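Local structure of Endonuclease/exonuclease/phosphatase (Leptotrichia buccalis C-1013-b, 3TEB) at residues V97-C111 with A122-D136. The protein is a member of the endonuclease/exonuclease/phosphatase family that probably acts as a metal-dependent nuclease, with magnesium as the likely cofactor. Numbering follows the deposited sequence.
Sequences VITRHKIKAEDEFYC and ARRIVSITINYEGQD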
loop_
_atom_site.group_PDB
_atom_site.type_symbol
_atom_site.label_atom_id
_atom_site.label_comp_id
_atom_site.label_asym_id
_atom_site.label_seq_id
_atom_site.Cartn_x
_atom_site.Cartn_y
_atom_site.Cartn_z
ATOM N N VAL A 97 -5.038 1.539 -5.193
ATOM C CA VAL A 97 -5.119 2.781 -4.449
ATOM C C VAL A 97 -6.573 3.200 -4.485
ATOM O O VAL A 97 -7.199 3.178 -5.540
ATOM C CB VAL A 97 -4.291 3.904 -5.113
ATOM C CG1 VAL A 97 -4.468 5.200 -4.354
ATOM C CG2 VAL A 97 -2.816 3.544 -5.194
ATOM N N ILE A 98 -7.126 3.556 -3.338
ATOM C CA ILE A 98 -8.445 4.184 -3.302
ATOM C C ILE A 98 -8.262 5.654 -2.944
ATOM O O ILE A 98 -7.358 5.997 -2.170
ATOM C CB ILE A 98 -9.361 3.563 -2.234
ATOM C CG1 ILE A 98 -9.473 2.037 -2.392
ATOM C CG2 ILE A 98 -10.725 4.227 -2.255
ATOM C CD1 ILE A 98 -10.283 1.559 -3.586
ATOM N N THR A 99 -9.100 6.529 -3.490
ATOM C CA THR A 99 -8.970 7.934 -3.142
ATOM C C THR A 99 -10.268 8.706 -3.124
ATOM O O THR A 99 -11.168 8.434 -3.909
ATOM C CB THR A 99 -7.853 8.668 -3.971
ATOM O OG1 THR A 99 -7.756 10.031 -3.533
ATOM C CG2 THR A 99 -8.092 8.607 -5.478
ATOM N N ARG A 100 -10.324 9.662 -2.199
ATOM C CA ARG A 100 -11.388 10.651 -2.055
ATOM C C ARG A 100 -11.301 11.739 -3.118
ATOM O O ARG A 100 -12.304 12.410 -3.411
ATOM C CB ARG A 100 -11.219 11.349 -0.719
ATOM C CG ARG A 100 -12.256 11.091 0.298
ATOM C CD ARG A 100 -11.821 11.683 1.625
ATOM N NE ARG A 100 -11.738 13.142 1.573
ATOM C CZ ARG A 100 -11.081 13.905 2.446
ATOM N NH1 ARG A 100 -10.431 13.366 3.466
ATOM N NH2 ARG A 100 -11.060 15.222 2.289
ATOM N N HIS A 101 -10.095 11.928 -3.657
ATOM C CA HIS A 101 -9.789 13.003 -4.592
ATOM C C HIS A 101 -9.779 12.557 -6.031
ATOM O O HIS A 101 -9.413 11.432 -6.330
ATOM C CB HIS A 101 -8.410 13.561 -4.291
ATOM C CG HIS A 101 -8.266 14.083 -2.901
ATOM N ND1 HIS A 101 -8.852 15.259 -2.484
ATOM C CD2 HIS A 101 -7.603 13.590 -1.830
ATOM C CE1 HIS A 101 -8.557 15.467 -1.213
ATOM N NE2 HIS A 101 -7.803 14.465 -0.791
ATOM N N LYS A 102 -10.152 13.459 -6.928
ATOM C CA LYS A 102 -9.983 13.239 -8.361
ATOM C C LYS A 102 -8.508 13.376 -8.738
ATOM O O LYS A 102 -7.738 13.964 -7.981
ATOM C CB LYS A 102 -10.862 14.208 -9.134
ATOM C CG LYS A 102 -12.320 13.924 -8.890
ATOM C CD LYS A 102 -13.253 14.886 -9.588
ATOM C CE LYS A 102 -14.689 14.360 -9.470
ATOM N NZ LYS A 102 -15.706 15.402 -9.817
ATOM N N ILE A 103 -8.100 12.827 -9.880
ATOM C CA ILE A 103 -6.663 12.728 -10.189
ATOM C C ILE A 103 -6.227 13.345 -11.528
ATOM O O ILE A 103 -7.026 13.433 -12.465
ATOM C CB ILE A 103 -6.172 11.262 -10.132
ATOM C CG1 ILE A 103 -6.940 10.405 -11.136
ATOM C CG2 ILE A 103 -6.305 10.713 -8.733
ATOM C CD1 ILE A 103 -6.172 9.218 -11.623
ATOM N N LYS A 104 -4.951 13.752 -11.607
ATOM C CA LYS A 104 -4.358 14.321 -12.839
ATOM C C LYS A 104 -3.710 13.237 -13.692
ATOM O O LYS A 104 -3.643 13.375 -14.903
ATOM C CB LYS A 104 -3.282 15.378 -12.524
ATOM C CG LYS A 104 -3.696 16.486 -11.590
ATOM C CD LYS A 104 -4.340 17.675 -12.334
ATOM C CE LYS A 104 -3.309 18.806 -12.636
ATOM N NZ LYS A 104 -3.905 20.155 -12.382
ATOM N N ALA A 105 -3.197 12.184 -13.051
ATOM C CA ALA A 105 -2.445 11.132 -13.738
ATOM C C ALA A 105 -2.566 9.797 -13.005
ATOM O O ALA A 105 -2.898 9.759 -11.825
ATOM C CB ALA A 105 -0.978 11.533 -13.892
ATOM N N GLU A 106 -2.305 8.710 -13.717
ATOM C CA GLU A 106 -2.359 7.365 -13.168
ATOM C C GLU A 106 -1.355 6.546 -13.936
ATOM O O GLU A 106 -1.301 6.616 -15.152
ATOM C CB GLU A 106 -3.747 6.751 -13.374
ATOM C CG GLU A 106 -4.027 5.499 -12.524
ATOM C CD GLU A 106 -3.731 4.140 -13.221
ATOM O OE1 GLU A 106 -3.073 4.114 -14.291
ATOM O OE2 GLU A 106 -4.163 3.079 -12.683
ATOM N N ASP A 107 -0.568 5.741 -13.248
ATOM C CA ASP A 107 0.322 4.845 -13.958
ATOM C C ASP A 107 0.326 3.480 -13.305
ATOM O O ASP A 107 0.102 3.354 -12.099
ATOM C CB ASP A 107 1.739 5.421 -14.037
ATOM C CG ASP A 107 2.498 4.962 -15.285
ATOM O OD1 ASP A 107 2.071 3.959 -15.917
ATOM O OD2 ASP A 107 3.530 5.600 -15.628
ATOM N N GLU A 108 0.554 2.469 -14.136
ATOM C CA GLU A 108 0.692 1.083 -13.735
ATOM C C GLU A 108 1.916 0.595 -14.471
ATOM O O GLU A 108 1.961 0.672 -15.703
ATOM C CB GLU A 108 -0.522 0.299 -14.206
ATOM C CG GLU A 108 -1.832 0.832 -13.662
ATOM C CD GLU A 108 -3.053 0.380 -14.455
ATOM O OE1 GLU A 108 -2.987 -0.677 -15.143
ATOM O OE2 GLU A 108 -4.093 1.086 -14.381
ATOM N N PHE A 109 2.916 0.115 -13.738
ATOM C CA PHE A 109 4.165 -0.323 -14.371
ATOM C C PHE A 109 4.936 -1.273 -13.472
ATOM O O PHE A 109 4.703 -1.310 -12.262
ATOM C CB PHE A 109 5.046 0.886 -14.707
ATOM C CG PHE A 109 5.472 1.664 -13.503
ATOM C CD1 PHE A 109 4.597 2.553 -12.887
ATOM C CD2 PHE A 109 6.731 1.488 -12.963
ATOM C CE1 PHE A 109 4.976 3.256 -11.763
ATOM C CE2 PHE A 109 7.111 2.185 -11.843
ATOM C CZ PHE A 109 6.232 3.072 -11.240
ATOM N N TYR A 110 5.863 -2.022 -14.067
ATOM C CA TYR A 110 6.719 -2.929 -13.324
ATOM C C TYR A 110 7.902 -2.193 -12.767
ATOM O O TYR A 110 8.624 -1.516 -13.499
ATOM C CB TYR A 110 7.203 -4.085 -14.200
ATOM C CG TYR A 110 6.143 -5.150 -14.401
ATOM C CD1 TYR A 110 5.821 -6.031 -13.379
ATOM C CD2 TYR A 110 5.445 -5.257 -15.605
ATOM C CE1 TYR A 110 4.845 -6.990 -13.557
ATOM C CE2 TYR A 110 4.472 -6.209 -15.790
ATOM C CZ TYR A 110 4.167 -7.076 -14.766
ATOM O OH TYR A 110 3.186 -8.038 -14.925
ATOM N N CYS A 111 8.106 -2.318 -11.465
ATOM C CA CYS A 111 9.312 -1.799 -10.853
ATOM C C CYS A 111 10.418 -2.869 -10.795
ATOM O O CYS A 111 11.522 -2.616 -10.320
ATOM C CB CYS A 111 8.997 -1.275 -9.461
ATOM S SG CYS A 111 8.780 -2.585 -8.259
ATOM N N ALA A 122 7.641 -10.763 -10.197
ATOM C CA ALA A 122 7.203 -9.637 -11.019
ATOM C C ALA A 122 6.249 -8.757 -10.229
ATOM O O ALA A 122 5.217 -9.224 -9.772
ATOM C CB ALA A 122 6.531 -10.134 -12.275
ATOM N N ARG A 123 6.583 -7.487 -10.055
ATOM C CA ARG A 123 5.736 -6.606 -9.250
ATOM C C ARG A 123 5.395 -5.325 -9.968
ATOM O O ARG A 123 6.273 -4.560 -10.331
ATOM C CB ARG A 123 6.416 -6.267 -7.928
ATOM C CG ARG A 123 6.861 -7.463 -7.126
ATOM C CD ARG A 123 5.669 -8.213 -6.603
ATOM N NE ARG A 123 6.056 -9.510 -6.062
ATOM C CZ ARG A 123 6.189 -9.767 -4.766
ATOM N NH1 ARG A 123 5.956 -8.819 -3.865
ATOM N NH2 ARG A 123 6.549 -10.978 -4.368
ATOM N N ARG A 124 4.111 -5.095 -10.166
ATOM C CA ARG A 124 3.621 -3.886 -10.807
ATOM C C ARG A 124 3.275 -2.858 -9.703
ATOM O O ARG A 124 2.811 -3.228 -8.624
ATOM C CB ARG A 124 2.403 -4.242 -11.665
ATOM C CG ARG A 124 1.919 -3.210 -12.647
ATOM C CD ARG A 124 2.098 -3.602 -14.108
ATOM N NE ARG A 124 1.227 -4.694 -14.507
ATOM C CZ ARG A 124 0.963 -5.044 -15.768
ATOM N NH1 ARG A 124 1.489 -4.377 -16.773
ATOM N NH2 ARG A 124 0.167 -6.081 -16.025
ATOM N N ILE A 125 3.530 -1.578 -9.969
ATOM C CA ILE A 125 3.226 -0.498 -9.032
ATOM C C ILE A 125 2.051 0.328 -9.547
ATOM O O ILE A 125 1.848 0.456 -10.751
ATOM C CB ILE A 125 4.448 0.415 -8.880
ATOM C CG1 ILE A 125 5.695 -0.399 -8.486
ATOM C CG2 ILE A 125 4.186 1.521 -7.902
ATOM C CD1 ILE A 125 5.713 -0.937 -7.026
ATOM N N VAL A 126 1.258 0.878 -8.645
ATOM C CA VAL A 126 0.210 1.794 -9.061
ATOM C C VAL A 126 0.526 3.176 -8.525
ATOM O O VAL A 126 0.731 3.344 -7.313
ATOM C CB VAL A 126 -1.174 1.354 -8.578
ATOM C CG1 VAL A 126 -2.218 2.397 -8.909
ATOM C CG2 VAL A 126 -1.538 0.087 -9.253
ATOM N N SER A 127 0.576 4.161 -9.421
ATOM C CA SER A 127 0.751 5.541 -8.999
ATOM C C SER A 127 -0.447 6.396 -9.353
ATOM O O SER A 127 -1.173 6.118 -10.305
ATOM C CB SER A 127 2.026 6.148 -9.559
ATOM O OG SER A 127 1.856 6.510 -10.908
ATOM N N ILE A 128 -0.614 7.449 -8.566
ATOM C CA ILE A 128 -1.719 8.366 -8.664
ATOM C C ILE A 128 -1.159 9.798 -8.515
ATOM O O ILE A 128 -0.263 10.040 -7.703
ATOM C CB ILE A 128 -2.809 7.947 -7.618
ATOM C CG1 ILE A 128 -4.158 7.867 -8.276
ATOM C CG2 ILE A 128 -2.850 8.778 -6.339
ATOM C CD1 ILE A 128 -4.174 6.814 -9.330
ATOM N N THR A 129 -1.632 10.740 -9.327
ATOM C CA THR A 129 -1.261 12.142 -9.120
ATOM C C THR A 129 -2.470 12.990 -8.699
ATOM O O THR A 129 -3.447 13.107 -9.439
ATOM C CB THR A 129 -0.529 12.738 -10.350
ATOM O OG1 THR A 129 0.534 11.862 -10.726
ATOM C CG2 THR A 129 0.075 14.093 -10.033
ATOM N N ILE A 130 -2.398 13.554 -7.498
ATOM C CA ILE A 130 -3.437 14.435 -6.997
ATOM C C ILE A 130 -2.884 15.824 -6.955
ATOM O O ILE A 130 -1.771 16.046 -6.478
ATOM C CB ILE A 130 -3.816 14.146 -5.529
ATOM C CG1 ILE A 130 -3.874 12.636 -5.215
ATOM C CG2 ILE A 130 -5.097 14.902 -5.144
ATOM C CD1 ILE A 130 -5.235 12.032 -5.291
ATOM N N ASN A 131 -3.673 16.768 -7.451
ATOM C CA ASN A 131 -3.413 18.168 -7.219
ATOM C C ASN A 131 -4.041 18.554 -5.888
ATOM O O ASN A 131 -5.257 18.479 -5.716
ATOM C CB ASN A 131 -3.983 19.011 -8.351
ATOM C CG ASN A 131 -3.672 20.474 -8.188
ATOM O OD1 ASN A 131 -4.575 21.295 -8.078
ATOM N ND2 ASN A 131 -2.390 20.809 -8.143
ATOM N N TYR A 132 -3.198 18.931 -4.936
ATOM C CA TYR A 132 -3.663 19.271 -3.603
ATOM C C TYR A 132 -3.061 20.583 -3.115
ATOM O O TYR A 132 -1.835 20.748 -3.079
ATOM C CB TYR A 132 -3.377 18.129 -2.623
ATOM C CG TYR A 132 -4.090 18.262 -1.285
ATOM C CD1 TYR A 132 -5.381 18.818 -1.194
ATOM C CD2 TYR A 132 -3.486 17.814 -0.111
ATOM C CE1 TYR A 132 -6.036 18.931 0.036
ATOM C CE2 TYR A 132 -4.135 17.916 1.124
ATOM C CZ TYR A 132 -5.403 18.473 1.190
ATOM O OH TYR A 132 -6.024 18.570 2.416
ATOM N N GLU A 133 -3.945 21.508 -2.744
ATOM C CA GLU A 133 -3.555 22.834 -2.274
ATOM C C GLU A 133 -2.407 23.392 -3.128
ATOM O O GLU A 133 -1.317 23.665 -2.623
ATOM C CB GLU A 133 -3.192 22.809 -0.778
ATOM C CG GLU A 133 -4.271 22.184 0.117
ATOM C CD GLU A 133 -4.237 22.679 1.568
ATOM O OE1 GLU A 133 -4.236 21.838 2.502
ATOM O OE2 GLU A 133 -4.230 23.911 1.778
ATOM N N GLY A 134 -2.663 23.514 -4.431
ATOM C CA GLY A 134 -1.702 24.064 -5.386
ATOM C C GLY A 134 -0.370 23.340 -5.505
ATOM O O GLY A 134 0.646 23.964 -5.823
ATOM N N GLN A 135 -0.375 22.030 -5.250
ATOM C CA GLN A 135 0.817 21.190 -5.403
ATOM C C GLN A 135 0.418 19.858 -6.018
ATOM O O GLN A 135 -0.640 19.319 -5.687
ATOM C CB GLN A 135 1.470 20.950 -4.043
ATOM C CG GLN A 135 2.837 20.267 -4.099
ATOM C CD GLN A 135 3.350 19.832 -2.723
ATOM O OE1 GLN A 135 2.741 20.119 -1.690
ATOM N NE2 GLN A 135 4.482 19.139 -2.712
ATOM N N ASP A 136 1.252 19.321 -6.905
ATOM C CA ASP A 136 1.031 17.962 -7.423
ATOM C C ASP A 136 1.784 16.930 -6.583
ATOM O O ASP A 136 3.006 17.016 -6.423
ATOM C CB ASP A 136 1.435 17.855 -8.900
ATOM C CG ASP A 136 0.427 18.518 -9.846
ATOM O OD1 ASP A 136 -0.580 19.086 -9.367
ATOM O OD2 ASP A 136 0.640 18.459 -11.078
HETATM O O HOH W 1 -6.178 16.210 -9.078
#
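Val97, on a strand of one sheet, lays CG2 against CG1 of Val126 (3.9 Å) on the other, a seam of the DNase I-like sandwich. Thr99 OG1 receives the His101 N-H in an ST turn, and Ile130 CD1 tucks against His101 CB (3.7 Å), while His101 NE2 is hydrogen-bonded to Asp36 OD1. Beyond the loop to the second sheet, the Ile103 side chain crosses that of Ile128 at about a right angle, CG2 3.6 Å from CG1. Strand 105-110 then runs antiparallel to 124-132; Asp107 and Ser127 form a hydrogen-bonded pair, with Ser127 N to Asp107 O at 2.8 Å, and Asp107 OD2 forms a salt bridge with Arg164. Phe109, CG set between its backbone N and carbonyl carbon (chi1 62°), brings one ring face over Ile125 CB. Arg124 CD sits 4.0 Å from the Tyr110 ring centroid, over its face (CH-pi), guanidinium and ring planes 21° apart; Tyr110 OH hydrogen-bonds to Ser84 O. An alanine at Tyr110 is likely to uncover the Arg124 arm and deprive Ser84 O of its hydroxyl partner. Cys111 N closes the pairing on Arg123 O (3.1 Å). Backbone bonds thus fix the hairpin, apolar branches join the sheets, and the Arg124 NE hydrogen bond to Asn83 O probably helps hold the guanidinium over the ring.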